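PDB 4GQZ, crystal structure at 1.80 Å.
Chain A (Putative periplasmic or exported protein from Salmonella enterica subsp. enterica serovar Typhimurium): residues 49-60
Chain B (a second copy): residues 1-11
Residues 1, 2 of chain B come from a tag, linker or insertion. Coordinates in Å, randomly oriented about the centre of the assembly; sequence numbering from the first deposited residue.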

ATOM      1  N   LEU A  49     -14.778  -4.181   1.811  1.00 18.96           N
ATOM      2  CA  LEU A  49     -15.639  -4.330   0.647  1.00 17.19           C
ATOM      3  C   LEU A  49     -16.694  -5.355   0.981  1.00 18.90           C
ATOM      4  O   LEU A  49     -16.388  -6.359   1.626  1.00 17.60           O
ATOM      5  CB  LEU A  49     -14.818  -4.829  -0.528  1.00 15.74           C
ATOM      6  CG  LEU A  49     -13.804  -3.779  -0.984  1.00 17.93           C
ATOM      7  CD1 LEU A  49     -12.834  -4.358  -1.996  1.00 22.07           C
ATOM      8  CD2 LEU A  49     -14.529  -2.566  -1.558  1.00 20.07           C
ATOM      9  N   SER A  50     -17.939  -5.120   0.577  1.00 19.07           N
ATOM     10  CA  SER A  50     -18.946  -6.160   0.784  1.00 18.28           C
ATOM     11  C   SER A  50     -19.867  -6.392  -0.404  1.00 20.10           C
ATOM     12  O   SER A  50     -20.240  -5.453  -1.118  1.00 20.67           O
ATOM     13  CB  SER A  50     -19.754  -5.898   2.055  1.00 21.05           C
ATOM     14  OG  SER A  50     -20.667  -6.964   2.275  1.00 23.06           O
ATOM     15  N   ASP A  51     -20.220  -7.656  -0.615  1.00 19.89           N
ATOM     16  CA  ASP A  51     -21.224  -8.020  -1.609  1.00 21.60           C
ATOM     17  C   ASP A  51     -22.585  -8.269  -0.954  1.00 21.68           C
ATOM     18  O   ASP A  51     -23.512  -8.762  -1.607  1.00 23.39           O
ATOM     19  CB  ASP A  51     -20.779  -9.256  -2.415  1.00 22.78           C
ATOM     20  CG  ASP A  51     -20.554 -10.496  -1.546  1.00 23.11           C
ATOM     21  OD1 ASP A  51     -20.855 -10.480  -0.331  1.00 23.07           O
ATOM     22  OD2 ASP A  51     -20.064 -11.514  -2.087  1.00 26.94           O
ATOM     23  N   GLY A  52     -22.708  -7.932   0.331  1.00 19.40           N
ATOM     24  CA  GLY A  52     -23.953  -8.149   1.057  1.00 22.23           C
ATOM     25  C   GLY A  52     -24.014  -9.472   1.819  1.00 23.28           C
ATOM     26  O   GLY A  52     -24.777  -9.617   2.777  1.00 21.58           O
ATOM     27  N   GLU A  53     -23.204 -10.441   1.405  1.00 23.96           N
ATOM     28  CA  GLU A  53     -23.125 -11.724   2.111  1.00 24.61           C
ATOM     29  C   GLU A  53     -21.823 -11.823   2.908  1.00 24.50           C
ATOM     30  O   GLU A  53     -21.801 -12.327   4.028  1.00 22.60           O
ATOM     31  CB  GLU A  53     -23.197 -12.888   1.119  1.00 26.91           C
ATOM     32  CG  GLU A  53     -24.444 -12.894   0.253  1.00 32.32           C
ATOM     33  CD  GLU A  53     -25.704 -13.201   1.051  1.00 36.84           C
ATOM     34  OE1 GLU A  53     -26.817 -12.962   0.526  1.00 37.27           O
ATOM     35  OE2 GLU A  53     -25.579 -13.693   2.201  1.00 40.56           O
ATOM     36  N   GLN A  54     -20.734 -11.327   2.323  1.00 21.74           N
ATOM     37  CA  GLN A  54     -19.431 -11.416   2.968  1.00 22.92           C
ATOM     38  C   GLN A  54     -18.703 -10.089   2.965  1.00 21.09           C
ATOM     39  O   GLN A  54     -19.008  -9.212   2.163  1.00 20.77           O
ATOM     40  CB  GLN A  54     -18.567 -12.445   2.256  1.00 21.78           C
ATOM     41  CG  GLN A  54     -19.126 -13.838   2.301  1.00 26.97           C
ATOM     42  CD  GLN A  54     -18.144 -14.831   1.776  1.00 26.48           C
ATOM     43  OE1 GLN A  54     -17.152 -15.135   2.434  1.00 28.09           O
ATOM     44  NE2 GLN A  54     -18.393 -15.335   0.570  1.00 28.03           N
ATOM     45  N   ILE A  55     -17.741  -9.953   3.872  1.00 19.35           N
ATOM     46  CA  ILE A  55     -16.941  -8.732   3.968  1.00 19.82           C
ATOM     47  C   ILE A  55     -15.486  -9.075   3.700  1.00 17.26           C
ATOM     48  O   ILE A  55     -14.938  -9.981   4.315  1.00 18.71           O
ATOM     49  CB  ILE A  55     -17.033  -8.105   5.359  1.00 18.43           C
ATOM     50  CG1 ILE A  55     -18.501  -7.923   5.760  1.00 20.43           C
ATOM     51  CG2 ILE A  55     -16.285  -6.748   5.397  1.00 18.46           C
ATOM     52  CD1 ILE A  55     -18.723  -7.865   7.264  1.00 22.79           C
ATOM     53  N   TYR A  56     -14.865  -8.347   2.783  1.00 17.40           N
ATOM     54  CA  TYR A  56     -13.469  -8.572   2.427  1.00 17.16           C
ATOM     55  C   TYR A  56     -12.700  -7.377   2.950  1.00 19.33           C
ATOM     56  O   TYR A  56     -13.230  -6.268   2.985  1.00 16.82           O
ATOM     57  CB  TYR A  56     -13.345  -8.660   0.907  1.00 17.10           C
ATOM     58  CG  TYR A  56     -14.365  -9.614   0.319  1.00 19.22           C
ATOM     59  CD1 TYR A  56     -14.251 -10.979   0.533  1.00 18.38           C
ATOM     60  CD2 TYR A  56     -15.455  -9.149  -0.406  1.00 19.13           C
ATOM     61  CE1 TYR A  56     -15.176 -11.867   0.016  1.00 20.63           C
ATOM     62  CE2 TYR A  56     -16.396 -10.036  -0.925  1.00 21.36           C
ATOM     63  CZ  TYR A  56     -16.246 -11.395  -0.707  1.00 23.18           C
ATOM     64  OH  TYR A  56     -17.167 -12.304  -1.208  1.00 24.00           O
ATOM     65  N   THR A  57     -11.460  -7.599   3.372  1.00 17.15           N
ATOM     66  CA  THR A  57     -10.656  -6.527   3.937  1.00 18.86           C
ATOM     67  C   THR A  57      -9.332  -6.435   3.209  1.00 18.74           C
ATOM     68  O   THR A  57      -8.560  -7.404   3.169  1.00 20.21           O
ATOM     69  CB  THR A  57     -10.381  -6.775   5.423  1.00 21.43           C
ATOM     70  OG1 THR A  57      -9.898  -8.112   5.592  1.00 21.97           O
ATOM     71  CG2 THR A  57     -11.664  -6.628   6.228  1.00 21.38           C
ATOM     72  N   LEU A  58      -9.061  -5.271   2.630  1.00 17.02           N
ATOM     73  CA  LEU A  58      -7.808  -5.058   1.926  1.00 17.38           C
ATOM     74  C   LEU A  58      -6.991  -4.040   2.718  1.00 16.84           C
ATOM     75  O   LEU A  58      -7.381  -2.883   2.828  1.00 18.29           O
ATOM     76  CB  LEU A  58      -8.057  -4.531   0.508  1.00 18.15           C
ATOM     77  CG  LEU A  58      -9.123  -5.171  -0.396  1.00 20.29           C
ATOM     78  CD1 LEU A  58      -9.161  -4.509  -1.779  1.00 19.85           C
ATOM     79  CD2 LEU A  58      -8.947  -6.659  -0.548  1.00 21.73           C
ATOM     80  N   PRO A  59      -5.860  -4.476   3.281  1.00 17.67           N
ATOM     81  CA  PRO A  59      -4.940  -3.599   4.000  1.00 17.67           C
ATOM     82  C   PRO A  59      -4.523  -2.411   3.148  1.00 17.23           C
ATOM     83  O   PRO A  59      -4.195  -2.564   1.968  1.00 15.83           O
ATOM     84  CB  PRO A  59      -3.732  -4.507   4.244  1.00 19.27           C
ATOM     85  CG  PRO A  59      -4.343  -5.875   4.358  1.00 19.39           C
ATOM     86  CD  PRO A  59      -5.408  -5.881   3.302  1.00 18.80           C
ATOM     87  N   LEU A  60      -4.544  -1.227   3.741  1.00 16.68           N
ATOM     88  CA  LEU A  60      -3.995  -0.057   3.075  1.00 17.13           C
ATOM     89  C   LEU A  60      -2.472  -0.111   3.121  1.00 18.75           C
ATOM     90  O   LEU A  60      -1.891  -1.004   3.743  1.00 19.40           O
ATOM     91  CB  LEU A  60      -4.491   1.208   3.762  1.00 15.46           C
ATOM     92  CG  LEU A  60      -5.717   1.931   3.203  1.00 20.69           C
ATOM     93  CD1 LEU A  60      -6.586   1.047   2.368  1.00 17.92           C
ATOM     94  CD2 LEU A  60      -6.499   2.557   4.343  1.00 17.73           C
TER
ATOM     95  N   ALA B   1     -22.286  -8.774   5.336  1.00 25.83           N
ATOM     96  CA  ALA B   1     -22.880  -9.270   6.583  1.00 26.52           C
ATOM     97  C   ALA B   1     -21.943 -10.125   7.445  1.00 28.67           C
ATOM     98  O   ALA B   1     -21.926  -9.963   8.661  1.00 32.02           O
ATOM     99  CB  ALA B   1     -24.181 -10.009   6.302  1.00 29.35           C
HETATM  100  N   MSE B   2     -21.157 -11.021   6.832  1.00 28.62           N
HETATM  101  CA  MSE B   2     -20.261 -11.912   7.591  1.00 27.13           C
HETATM  102  C   MSE B   2     -18.791 -11.855   7.159  1.00 23.94           C
HETATM  103  O   MSE B   2     -18.503 -11.634   5.995  1.00 21.51           O
HETATM  104  CB  MSE B   2     -20.742 -13.357   7.447  1.00 31.79           C
HETATM  105  CG  MSE B   2     -20.988 -14.091   8.768  1.00 39.41           C
HETATM  106 SE   MSE B   2     -22.021 -13.079  10.106  1.00 68.72          SE
HETATM  107  CE  MSE B   2     -22.218 -14.457  11.465  1.00 43.09           C
ATOM    108  N   ALA B   3     -17.872 -12.088   8.095  1.00 23.38           N
ATOM    109  CA  ALA B   3     -16.426 -12.105   7.786  1.00 25.00           C
ATOM    110  C   ALA B   3     -16.074 -13.155   6.744  1.00 22.71           C
ATOM    111  O   ALA B   3     -16.447 -14.320   6.879  1.00 23.77           O
ATOM    112  CB  ALA B   3     -15.595 -12.340   9.051  1.00 24.12           C
ATOM    113  N   SER B   4     -15.348 -12.744   5.710  1.00 22.75           N
ATOM    114  CA  SER B   4     -14.880 -13.677   4.687  1.00 22.56           C
ATOM    115  C   SER B   4     -13.801 -14.627   5.214  1.00 21.19           C
ATOM    116  O   SER B   4     -13.190 -14.374   6.259  1.00 20.72           O
ATOM    117  CB  SER B   4     -14.326 -12.908   3.498  1.00 19.57           C
ATOM    118  OG  SER B   4     -13.230 -12.095   3.888  1.00 19.99           O
ATOM    119  N   SER B   5     -13.564 -15.722   4.488  1.00 19.26           N
ATOM    120  CA  SER B   5     -12.441 -16.605   4.788  1.00 20.48           C
ATOM    121  C   SER B   5     -11.135 -15.830   4.723  1.00 19.70           C
ATOM    122  O   SER B   5     -10.211 -16.076   5.507  1.00 21.05           O
ATOM    123  CB  SER B   5     -12.393 -17.779   3.799  1.00 22.27           C
ATOM    124  OG  SER B   5     -13.507 -18.632   3.966  1.00 23.57           O
ATOM    125  N   GLU B   6     -11.065 -14.895   3.777  1.00 19.73           N
ATOM    126  CA  GLU B   6      -9.888 -14.053   3.606  1.00 19.06           C
ATOM    127  C   GLU B   6      -9.642 -13.223   4.846  1.00 20.10           C
ATOM    128  O   GLU B   6      -8.516 -13.173   5.366  1.00 19.95           O
ATOM    129  CB  GLU B   6     -10.043 -13.151   2.365  1.00 18.37           C
ATOM    130  CG  GLU B   6      -8.890 -12.146   2.162  1.00 20.28           C
ATOM    131  CD  GLU B   6      -9.201 -10.766   2.735  1.00 20.48           C
ATOM    132  OE1 GLU B   6     -10.396 -10.401   2.785  1.00 18.84           O
ATOM    133  OE2 GLU B   6      -8.248 -10.040   3.125  1.00 20.79           O
ATOM    134  N   SER B   7     -10.690 -12.568   5.332  1.00 18.72           N
ATOM    135  CA  SER B   7     -10.550 -11.753   6.542  1.00 21.11           C
ATOM    136  C   SER B   7     -10.151 -12.612   7.733  1.00 21.76           C
ATOM    137  O   SER B   7      -9.294 -12.233   8.529  1.00 24.76           O
ATOM    138  CB  SER B   7     -11.850 -11.014   6.847  1.00 19.94           C
ATOM    139  OG  SER B   7     -12.070 -10.002   5.887  1.00 21.94           O
ATOM    140  N   ALA B   8     -10.757 -13.785   7.839  1.00 21.55           N
ATOM    141  CA  ALA B   8     -10.424 -14.682   8.940  1.00 23.27           C
ATOM    142  C   ALA B   8      -8.976 -15.194   8.857  1.00 25.69           C
ATOM    143  O   ALA B   8      -8.311 -15.326   9.888  1.00 26.95           O
ATOM    144  CB  ALA B   8     -11.417 -15.836   9.021  1.00 23.40           C
ATOM    145  N   PHE B   9      -8.495 -15.472   7.642  1.00 23.55           N
ATOM    146  CA  PHE B   9      -7.109 -15.909   7.434  1.00 25.07           C
ATOM    147  C   PHE B   9      -6.166 -14.864   8.004  1.00 24.53           C
ATOM    148  O   PHE B   9      -5.249 -15.187   8.750  1.00 25.80           O
ATOM    149  CB  PHE B   9      -6.825 -16.100   5.933  1.00 23.85           C
ATOM    150  CG  PHE B   9      -5.411 -16.542   5.619  1.00 23.77           C
ATOM    151  CD1 PHE B   9      -4.404 -15.612   5.445  1.00 22.35           C
ATOM    152  CD2 PHE B   9      -5.102 -17.895   5.482  1.00 28.83           C
ATOM    153  CE1 PHE B   9      -3.107 -16.005   5.153  1.00 25.33           C
ATOM    154  CE2 PHE B   9      -3.808 -18.301   5.184  1.00 26.97           C
ATOM    155  CZ  PHE B   9      -2.808 -17.351   5.023  1.00 25.54           C
ATOM    156  N   LEU B  10      -6.403 -13.605   7.646  1.00 24.76           N
ATOM    157  CA  LEU B  10      -5.593 -12.498   8.157  1.00 26.41           C
ATOM    158  C   LEU B  10      -5.527 -12.501   9.691  1.00 27.80           C
ATOM    159  O   LEU B  10      -4.449 -12.418  10.279  1.00 29.42           O
ATOM    160  CB  LEU B  10      -6.129 -11.158   7.633  1.00 27.31           C
ATOM    161  CG  LEU B  10      -5.493 -10.597   6.363  1.00 27.25           C
ATOM    162  CD1 LEU B  10      -5.443 -11.626   5.288  1.00 27.51           C
ATOM    163  CD2 LEU B  10      -6.236  -9.395   5.864  1.00 22.45           C
ATOM    164  N   ALA B  11      -6.685 -12.638  10.328  1.00 28.49           N
ATOM    165  CA  ALA B  11      -6.780 -12.617  11.784  1.00 28.04           C
ATOM    166  C   ALA B  11      -6.004 -13.749  12.459  1.00 31.53           C
ATOM    167  O   ALA B  11      -5.419 -13.552  13.523  1.00 34.49           O
ATOM    168  CB  ALA B  11      -8.238 -12.642  12.207  1.00 30.27           C
TER
HETATM  169  O   HOH W   1     -17.580 -16.687   5.064  1.00 33.64           O

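Strand 54-59 of chain A receives the N-terminus of chain B along its edge. Residues 2-3 of chain B form a short parallel strand, bridging Q54(A) with M2(B) (CA-CA 4.7 Å) and I55(A) with A3(B) (5.1 Å). Three backbone hydrogen bonds fix this register: M2(B) N to E53(A) O at 3.2 Å, I55(A) N to M2(B) O at 2.8 Å, and S4(B) N to I55(A) O at 3.1 Å. The CA of Q54(A) also lies 3.2 Å from M2(B) O, a CA-H...O contact with 139° at the hydrogen. M2(B), a selenomethionine, and A1(B) come from the expression tag, so part of this pairing belongs to the construct. After S4(B) the chain turns into helix 5-11, whose axis passes 7.1 Å from that of the strand at 49°.

The strand's preceding turn is braced within chain A. D51(A) OD1 accepts from E53(A) N (2.9 Å) and Q54(A) N (2.8 Å), while S50(A) OG donates to Q54(A) O (2.8 Å). G52(A) has a positive phi of 94°; at these backbone angles a CB would jam against the preceding carbonyl, which suits glycine.

At the helix start S4(B) does double duty. With chi1 at 60° (p), its OG donates to I55(A) O at 2.8 Å and caps the helix by accepting from S7(B) N at 3.0 Å. A serine hydroxyl can both donate and accept, and here it ties the helix start to the strand. Its CB packs 3.5 Å from CD1 of the Y56(A) ring, approaching obliquely.

In its first turn the helix directs E6(B) and S7(B) toward the strand, and about one turn after S7(B) it does the same with L10(B). The buried E6(B) carboxyl group receives T57(A) N at OE1, 3.1 Å away with a nearly straight 169° angle, so it satisfies a strand amide beyond the reach of the short parallel pairing. Its OE2 lies 2.7 Å from T57(A) O. S7(B) OG and T57(A) OG1 share a hydrogen bond of 2.9 Å in which either could donate. L10(B) adds apolar packing, its CD2 4.3 Å from P59(A) CG; the same CD2 also lies 3.9 Å from the hydroxyl oxygen OG1 of T57(A).

Near the bridge, Q54(A) OE1 and A3(B) O both accept from one water, at 3.1 and 3.2 Å. The two stretches together bury 553 Å², with I55(A) and A1(B) each having 72 Å² covered by the other stretch.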